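Local coordinates for eukaryotic translation initiation factor 2D (Homo sapiens, PDB 5W2F), which delivers tRNA to the P-site of the eukaryotic ribosome independently of GTP, this chain being its C-terminal part with SWIB/MDM2 and SUI1 domains, at residues I113-A118 and Q194-A199. Residues are numbered along the deposited sequence; the frame is centred on the assembly and turned at random. Where two conformers were deposited one is given.
Sequences IDITLA and QGLEKA
Gln-194 docks on strand 113-121 through its backbone and its side chain. Its N donates a hydrogen bond to Ile-113 O at 2.8 Å, and its O accepts the N-H of Ile-115. This pairs Gln-194 with Asp-114 in a parallel bridge, with both side chains on one face of the sheet. From the backbone, CB of Gln-194 lies near Asp-114 OD1 and Ile-113 O. CG follows, anti to the carbonyl carbon (chi1 -68°), and the side chain runs on extended. CG and CD both pass beside Asp-114 OD1. NE2 at the tip reaches the same OD1 at 2.9 Å in a bent bond of 146°. The carboxylate is tilted 35° from the amide plane but meets the N-H close to that plane. Gly-195 ends the pairing. Its CA makes a C-H...O contact with Ile-115 O at 3.3 Å. A water donates to both Ile-115 O and Gly-195 O, where residues 196-198 turn off into a 3-10 segment. Leu-196 packs its CD2 on Ile-115 CD1 at 3.5 Å. Ile-115 also touches Leu-178, and Leu-196 touches Leu-183, both on helix 175-185. Leu-117 CD1 lies by Lys-198 O. Strand 193-194 thus forms a short parallel edge of the mixed, helix-backed sheet of the SUI1 alpha-beta fold.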
loop_
_atom_site.group_PDB
_atom_site.type_symbol
_atom_site.label_atom_id
_atom_site.label_comp_id
_atom_site.label_asym_id
_atom_site.label_seq_id
_atom_site.Cartn_x
_atom_site.Cartn_y
_atom_site.Cartn_z
ATOM N N ILE A 113 -7.246 7.589 -3.328
ATOM C CA ILE A 113 -7.772 8.233 -4.545
ATOM C C ILE A 113 -8.207 9.642 -4.142
ATOM O O ILE A 113 -8.891 9.810 -3.126
ATOM C CB ILE A 113 -8.952 7.464 -5.123
ATOM C CG1 ILE A 113 -8.473 6.117 -5.642
ATOM C CG2 ILE A 113 -9.617 8.269 -6.229
ATOM C CD1 ILE A 113 -9.574 5.146 -5.997
ATOM N N ASP A 114 -7.755 10.637 -4.897
ATOM C CA ASP A 114 -8.106 12.027 -4.644
ATOM C C ASP A 114 -9.036 12.509 -5.738
ATOM O O ASP A 114 -8.701 12.442 -6.920
ATOM C CB ASP A 114 -6.871 12.949 -4.611
ATOM C CG ASP A 114 -5.818 12.501 -3.636
ATOM O OD1 ASP A 114 -6.151 12.219 -2.471
ATOM O OD2 ASP A 114 -4.641 12.409 -4.064
ATOM N N ILE A 115 -10.173 13.031 -5.321
ATOM C CA ILE A 115 -11.178 13.628 -6.201
ATOM C C ILE A 115 -11.309 15.088 -5.827
ATOM O O ILE A 115 -11.652 15.392 -4.685
ATOM C CB ILE A 115 -12.553 12.970 -6.056
ATOM C CG1 ILE A 115 -12.488 11.462 -6.256
ATOM C CG2 ILE A 115 -13.557 13.614 -6.997
ATOM C CD1 ILE A 115 -13.613 10.750 -5.577
ATOM N N THR A 116 -11.002 15.977 -6.764
ATOM C CA THR A 116 -10.952 17.376 -6.472
ATOM C C THR A 116 -11.699 18.197 -7.528
ATOM O O THR A 116 -11.562 17.936 -8.721
ATOM C CB THR A 116 -9.471 17.754 -6.410
ATOM O OG1 THR A 116 -8.799 16.855 -5.492
ATOM C CG2 THR A 116 -9.304 19.189 -6.015
ATOM N N LEU A 117 -12.430 19.199 -7.064
ATOM C CA LEU A 117 -13.052 20.191 -7.931
ATOM C C LEU A 117 -12.057 21.305 -8.131
ATOM O O LEU A 117 -11.386 21.718 -7.189
ATOM C CB LEU A 117 -14.336 20.715 -7.285
ATOM C CG LEU A 117 -15.428 19.666 -7.233
ATOM C CD1 LEU A 117 -16.536 20.086 -6.273
ATOM C CD2 LEU A 117 -15.994 19.390 -8.624
ATOM N N ALA A 118 -11.972 21.789 -9.364
ATOM C CA ALA A 118 -11.039 22.843 -9.720
ATOM C C ALA A 118 -11.650 23.742 -10.766
ATOM O O ALA A 118 -12.668 23.409 -11.374
ATOM C CB ALA A 118 -9.742 22.252 -10.248
ATOM N N GLN A 194 -10.519 10.409 -0.949
ATOM C CA GLN A 194 -10.595 11.804 -0.482
ATOM C C GLN A 194 -11.330 12.644 -1.485
ATOM O O GLN A 194 -11.099 12.525 -2.675
ATOM C CB GLN A 194 -9.178 12.377 -0.241
ATOM C CG GLN A 194 -8.525 11.690 0.951
ATOM C CD GLN A 194 -7.171 12.266 1.338
ATOM O OE1 GLN A 194 -6.855 12.318 2.525
ATOM N NE2 GLN A 194 -6.371 12.698 0.354
ATOM N N GLY A 195 -12.193 13.495 -0.976
ATOM C CA GLY A 195 -12.913 14.490 -1.773
ATOM C C GLY A 195 -14.402 14.240 -1.939
ATOM O O GLY A 195 -15.125 15.147 -2.392
ATOM N N LEU A 196 -14.885 13.060 -1.553
ATOM C CA LEU A 196 -16.310 12.787 -1.724
ATOM C C LEU A 196 -17.162 13.691 -0.866
ATOM O O LEU A 196 -18.344 13.950 -1.195
ATOM C CB LEU A 196 -16.652 11.329 -1.437
ATOM C CG LEU A 196 -16.054 10.332 -2.412
ATOM C CD1 LEU A 196 -16.257 8.924 -1.897
ATOM C CD2 LEU A 196 -16.651 10.520 -3.802
ATOM N N GLU A 197 -16.584 14.178 0.235
ATOM C CA GLU A 197 -17.270 15.131 1.103
ATOM C C GLU A 197 -17.577 16.489 0.448
ATOM O O GLU A 197 -18.352 17.283 0.994
ATOM C CB GLU A 197 -16.451 15.369 2.371
ATOM C CG GLU A 197 -15.153 16.169 2.203
ATOM C CD GLU A 197 -13.967 15.392 1.615
ATOM O OE1 GLU A 197 -14.047 14.170 1.339
ATOM O OE2 GLU A 197 -12.899 16.017 1.460
ATOM N N LYS A 198 -16.995 16.749 -0.732
ATOM C CA LYS A 198 -17.225 17.985 -1.451
ATOM C C LYS A 198 -18.290 17.816 -2.521
ATOM O O LYS A 198 -18.527 18.750 -3.295
ATOM C CB LYS A 198 -15.943 18.531 -2.100
ATOM C CG LYS A 198 -14.663 18.508 -1.300
ATOM C CD LYS A 198 -14.686 19.439 -0.135
ATOM C CE LYS A 198 -13.339 19.401 0.582
ATOM N NZ LYS A 198 -13.355 20.173 1.838
ATOM N N ALA A 199 -18.926 16.642 -2.604
ATOM C CA ALA A 199 -19.962 16.430 -3.611
ATOM C C ALA A 199 -21.168 17.323 -3.405
ATOM O O ALA A 199 -21.469 17.734 -2.277
ATOM C CB ALA A 199 -20.434 14.987 -3.611
HETATM O O HOH W 1 -13.913 16.882 -4.274
#